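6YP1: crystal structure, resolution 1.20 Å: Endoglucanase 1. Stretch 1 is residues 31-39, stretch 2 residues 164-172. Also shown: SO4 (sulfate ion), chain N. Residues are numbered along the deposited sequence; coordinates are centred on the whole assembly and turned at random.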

ATOM      1  N   ILE A  31     -10.719  -6.349   7.889  1.00  8.73           N
ATOM      2  CA  ILE A  31     -10.301  -5.178   7.091  1.00  8.42           C
ATOM      3  C   ILE A  31     -10.752  -3.929   7.811  1.00  8.06           C
ATOM      4  O   ILE A  31     -11.885  -3.839   8.276  1.00  9.35           O
ATOM      5  CB  ILE A  31     -10.939  -5.290   5.703  1.00  8.62           C
ATOM      6  CG1 ILE A  31     -10.292  -6.409   4.911  1.00 10.15           C
ATOM      7  CG2 ILE A  31     -10.922  -3.971   4.927  1.00  8.98           C
ATOM      8  CD1 ILE A  31      -8.848  -6.160   4.453  1.00 10.93           C
ATOM      9  N   VAL A  32      -9.868  -2.914   7.876  1.00  7.65           N
ATOM     10  CA  VAL A  32     -10.211  -1.620   8.494  1.00  8.08           C
ATOM     11  C   VAL A  32      -9.813  -0.470   7.573  1.00  7.51           C
ATOM     12  O   VAL A  32      -8.731  -0.439   7.007  1.00  8.27           O
ATOM     13  CB  VAL A  32      -9.601  -1.464   9.897  1.00  8.16           C
ATOM     14  CG1 VAL A  32      -8.081  -1.419   9.889  1.00  9.00           C
ATOM     15  CG2 VAL A  32     -10.161  -0.291  10.635  1.00  8.48           C
ATOM     16  N   LEU A  33     -10.736   0.494   7.436  1.00  7.85           N
ATOM     17  CA  LEU A  33     -10.460   1.716   6.695  1.00  7.54           C
ATOM     18  C   LEU A  33      -9.533   2.627   7.486  1.00  7.87           C
ATOM     19  O   LEU A  33      -9.545   2.648   8.719  1.00  8.31           O
ATOM     20  CB  LEU A  33     -11.807   2.417   6.417  1.00  8.32           C
ATOM     21  CG  LEU A  33     -12.497   1.935   5.137  1.00 11.12           C
ATOM     22  CD1 LEU A  33     -13.959   2.182   5.183  1.00 12.93           C
ATOM     23  CD2 LEU A  33     -11.806   2.653   3.886  1.00 10.35           C
ATOM     24  N   ASP A  34      -8.772   3.457   6.770  1.00  7.99           N
ATOM     25  CA  ASP A  34      -7.931   4.435   7.476  1.00  7.59           C
ATOM     26  C   ASP A  34      -8.797   5.224   8.464  1.00  7.75           C
ATOM     27  O   ASP A  34      -9.925   5.652   8.158  1.00  8.29           O
ATOM     28  CB  ASP A  34      -7.305   5.405   6.495  1.00  8.23           C
ATOM     29  CG  ASP A  34      -6.360   6.315   7.211  1.00  8.80           C
ATOM     30  OD1 ASP A  34      -5.323   5.829   7.728  1.00  8.53           O
ATOM     31  OD2 ASP A  34      -6.638   7.539   7.351  1.00  9.51           O
ATOM     32  N   SER A  35      -8.180   5.551   9.612  1.00  7.78           N
ATOM     33  CA  SER A  35      -8.886   6.316  10.644  1.00  8.27           C
ATOM     34  C   SER A  35      -9.509   7.590  10.097  1.00  8.43           C
ATOM     35  O   SER A  35     -10.642   7.924  10.432  1.00  9.22           O
ATOM     36  CB  SER A  35      -7.930   6.647  11.777  1.00  8.97           C
ATOM     37  OG  SER A  35      -6.832   7.448  11.382  1.00  9.66           O
ATOM     38  N   LEU A  36      -8.751   8.349   9.296  1.00  8.52           N
ATOM     39  CA  LEU A  36      -9.200   9.678   8.857  1.00  9.52           C
ATOM     40  C   LEU A  36     -10.205   9.607   7.699  1.00  9.79           C
ATOM     41  O   LEU A  36     -10.685  10.666   7.278  1.00 12.35           O
ATOM     42  CB  LEU A  36      -7.977  10.574   8.570  1.00 11.19           C
ATOM     43  CG  LEU A  36      -7.086  10.778   9.802  1.00 11.67           C
ATOM     44  CD1 LEU A  36      -5.953  11.737   9.461  1.00 14.32           C
ATOM     45  CD2 LEU A  36      -7.863  11.253  11.037  1.00 14.25           C
ATOM     46  N   SER A  37     -10.507   8.418   7.246  1.00  9.21           N
ATOM     47  CA  SER A  37     -11.632   8.180   6.321  1.00 10.10           C
ATOM     48  C   SER A  37     -12.918   7.885   7.069  1.00 10.44           C
ATOM     49  O   SER A  37     -13.982   7.865   6.439  1.00 12.26           O
ATOM     50  CB  SER A  37     -11.257   7.096   5.358  1.00 12.87           C
ATOM     51  OG  SER A  37     -10.081   7.365   4.648  1.00 18.10           O
ATOM     52  N   HIS A  38     -12.819   7.609   8.360  1.00  9.81           N
ATOM     53  CA  HIS A  38     -14.060   7.518   9.159  1.00 10.66           C
ATOM     54  C   HIS A  38     -14.642   8.907   9.335  1.00 11.36           C
ATOM     55  O   HIS A  38     -13.907   9.891   9.330  1.00 12.53           O
ATOM     56  CB  HIS A  38     -13.752   6.913  10.532  1.00 10.32           C
ATOM     57  CG  HIS A  38     -13.341   5.464  10.521  1.00 10.05           C
ATOM     58  ND1 HIS A  38     -12.160   4.988   9.914  1.00  9.66           N
ATOM     59  CD2 HIS A  38     -13.949   4.373  11.010  1.00 10.34           C
ATOM     60  CE1 HIS A  38     -12.097   3.670  10.069  1.00  9.19           C
ATOM     61  NE2 HIS A  38     -13.176   3.273  10.725  1.00 10.56           N
ATOM     62  N   PRO A  39     -15.960   9.035   9.585  1.00 11.00           N
ATOM     63  CA  PRO A  39     -16.525  10.342   9.862  1.00 12.05           C
ATOM     64  C   PRO A  39     -15.901  10.923  11.118  1.00 12.17           C
ATOM     65  O   PRO A  39     -15.838  10.238  12.145  1.00 12.98           O
ATOM     66  CB  PRO A  39     -18.027  10.079  10.037  1.00 13.56           C
ATOM     67  CG  PRO A  39     -18.273   8.763   9.310  1.00 13.95           C
ATOM     68  CD  PRO A  39     -16.973   7.995   9.510  1.00 12.64           C
ATOM     69  N   GLY A 164      -7.173   3.089  18.373  1.00  9.50           N
ATOM     70  CA  GLY A 164      -6.111   2.232  17.876  1.00  9.65           C
ATOM     71  C   GLY A 164      -6.409   1.601  16.526  1.00  8.77           C
ATOM     72  O   GLY A 164      -7.161   2.114  15.709  1.00  9.18           O
ATOM     73  N   ALA A 165      -5.815   0.429  16.339  1.00  8.58           N
ATOM     74  CA  ALA A 165      -5.887  -0.326  15.073  1.00  9.02           C
ATOM     75  C   ALA A 165      -7.346  -0.690  14.739  1.00  8.49           C
ATOM     76  O   ALA A 165      -7.663  -0.775  13.544  1.00  8.68           O
ATOM     77  CB  ALA A 165      -5.010  -1.559  15.133  1.00  8.81           C
ATOM     78  N   TYR A 166      -8.200  -0.864  15.747  1.00  8.76           N
ATOM     79  CA  TYR A 166      -9.610  -1.184  15.480  1.00  9.12           C
ATOM     80  C   TYR A 166     -10.248  -0.082  14.624  1.00  8.77           C
ATOM     81  O   TYR A 166     -11.225  -0.365  13.909  1.00  9.35           O
ATOM     82  CB  TYR A 166     -10.306  -1.332  16.835  1.00  9.57           C
ATOM     83  CG  TYR A 166     -11.737  -1.807  16.821  1.00  9.69           C
ATOM     84  CD1 TYR A 166     -12.803  -0.939  16.678  1.00 11.71           C
ATOM     85  CD2 TYR A 166     -12.052  -3.123  17.055  1.00 11.14           C
ATOM     86  CE1 TYR A 166     -14.116  -1.334  16.757  1.00 13.63           C
ATOM     87  CE2 TYR A 166     -13.379  -3.552  17.126  1.00 12.57           C
ATOM     88  CZ  TYR A 166     -14.412  -2.624  16.992  1.00 14.33           C
ATOM     89  OH  TYR A 166     -15.747  -3.012  17.061  1.00 18.12           O
ATOM     90  N   TYR A 167      -9.767   1.144  14.720  1.00  8.51           N
ATOM     91  CA  TYR A 167     -10.239   2.264  13.902  1.00  9.34           C
ATOM     92  C   TYR A 167      -9.231   2.685  12.830  1.00  8.38           C
ATOM     93  O   TYR A 167      -9.412   3.736  12.212  1.00  9.77           O
ATOM     94  CB  TYR A 167     -10.615   3.470  14.776  1.00  9.83           C
ATOM     95  CG  TYR A 167     -11.866   3.261  15.591  1.00  9.91           C
ATOM     96  CD1 TYR A 167     -11.845   2.667  16.836  1.00 10.59           C
ATOM     97  CD2 TYR A 167     -13.098   3.652  15.118  1.00 13.15           C
ATOM     98  CE1 TYR A 167     -12.982   2.477  17.575  1.00 12.42           C
ATOM     99  CE2 TYR A 167     -14.265   3.454  15.858  1.00 14.22           C
ATOM    100  CZ  TYR A 167     -14.206   2.848  17.080  1.00 13.20           C
ATOM    101  OH  TYR A 167     -15.338   2.607  17.820  1.00 17.01           O
ATOM    102  N   GLY A 168      -8.163   1.906  12.601  1.00  8.06           N
ATOM    103  CA  GLY A 168      -7.284   2.238  11.508  1.00  8.16           C
ATOM    104  C   GLY A 168      -6.331   3.362  11.776  1.00  8.00           C
ATOM    105  O   GLY A 168      -5.920   4.044  10.812  1.00  8.20           O
ATOM    106  N   THR A 169      -5.933   3.626  13.025  1.00  7.68           N
ATOM    107  CA  THR A 169      -5.000   4.689  13.358  1.00  7.52           C
ATOM    108  C   THR A 169      -3.561   4.308  13.027  1.00  7.68           C
ATOM    109  O   THR A 169      -3.209   3.133  12.935  1.00  8.39           O
ATOM    110  CB  THR A 169      -5.122   5.151  14.819  1.00  8.23           C
ATOM    111  OG1 THR A 169      -4.678   4.121  15.701  1.00  8.56           O
ATOM    112  CG2 THR A 169      -6.527   5.560  15.197  1.00  8.71           C
ATOM    113  N   GLY A 170      -2.706   5.343  12.935  1.00  8.31           N
ATOM    114  CA  GLY A 170      -1.276   5.111  12.853  1.00  8.09           C
ATOM    115  C   GLY A 170      -0.650   5.049  11.469  1.00  7.97           C
ATOM    116  O   GLY A 170       0.513   4.668  11.349  1.00  8.75           O
ATOM    117  N   TYR A 171      -1.367   5.421  10.417  1.00  8.06           N
ATOM    118  CA  TYR A 171      -0.803   5.360   9.062  1.00  7.59           C
ATOM    119  C   TYR A 171       0.455   6.208   8.948  1.00  7.61           C
ATOM    120  O   TYR A 171       0.534   7.346   9.457  1.00  8.42           O
ATOM    121  CB  TYR A 171      -1.832   5.801   8.027  1.00  8.59           C
ATOM    122  CG  TYR A 171      -1.312   5.644   6.611  1.00  8.20           C
ATOM    123  CD1 TYR A 171      -1.105   4.391   6.089  1.00  8.10           C
ATOM    124  CD2 TYR A 171      -0.941   6.739   5.871  1.00  8.65           C
ATOM    125  CE1 TYR A 171      -0.593   4.239   4.812  1.00  8.11           C
ATOM    126  CE2 TYR A 171      -0.438   6.613   4.579  1.00  8.76           C
ATOM    127  CZ  TYR A 171      -0.243   5.339   4.058  1.00  7.98           C
ATOM    128  OH  TYR A 171       0.278   5.161   2.796  1.00  8.85           O
ATOM    129  N   CYS A 172       1.408   5.703   8.164  1.00  7.92           N
ATOM    130  CA  CYS A 172       2.589   6.432   7.731  1.00  7.93           C
ATOM    131  C   CYS A 172       3.063   5.822   6.413  1.00  7.91           C
ATOM    132  O   CYS A 172       2.650   4.692   6.083  1.00  8.44           O
ATOM    133  CB  CYS A 172       3.712   6.329   8.801  1.00  8.39           C
ATOM    134  SG  CYS A 172       4.152   4.638   9.244  1.00  9.61           S
TER
HETATM  135  S   SO4 N 713     -16.266  -6.685  17.979  0.50 28.46           S
HETATM  136  O1  SO4 N 713     -17.379  -6.592  18.864  0.50 36.45           O
HETATM  137  O2  SO4 N 713     -16.443  -7.978  17.282  0.50 25.92           O
HETATM  138  O3  SO4 N 713     -16.262  -5.559  17.047  0.50 26.04           O
HETATM  139  O4  SO4 N 713     -15.086  -6.737  18.735  0.50 39.30           O
HETATM  140  O   HOH W   1      -4.405   6.286  10.303  1.00  9.49           O

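Two turns far apart in the sequence meet in a compact, mostly buried contact held by one direct backbone hydrogen bond, a four-armed water and close packing around a glycine. The backbones come nearest at Ser35 and Gly168, and there Ser35 N donates to Gly168 O (3.0 Å). The neighbouring carbonyl, Tyr167 O, lies 3.1 Å from Ser35 CA in a CA-H...O contact and 3.4 Å from His38 CE1. Gly168 has a positive phi, which favours glycine, and a CB here would clash with Leu33 O; without one, Gly168 CA sits 3.6 Å from Leu33 O. Water 1 reinforces the junction: it donates to Asp34 OD1 and Gly168 O (both 2.8 Å) and accepts from Ser35 OG (2.9 Å) and Tyr171 N (3.2 Å), so it ties both stretches together. In the strand that leads into the first turn, the CA-to-CB bond of Val32 points toward the other stretch, and CG2 packs 3.4 Å from Tyr166 O and 3.6 Å from Gly168 N, a van der Waals contact of a methyl against backbone. The first turn is braced from within: His38 ND1 donates to Asp34 O (2.9 Å), and Asp34 OD2 accepts from Leu36 N (3.0 Å). His38 CD2 also approaches the edge of the Tyr167 ring, 4.3 Å from its CD2.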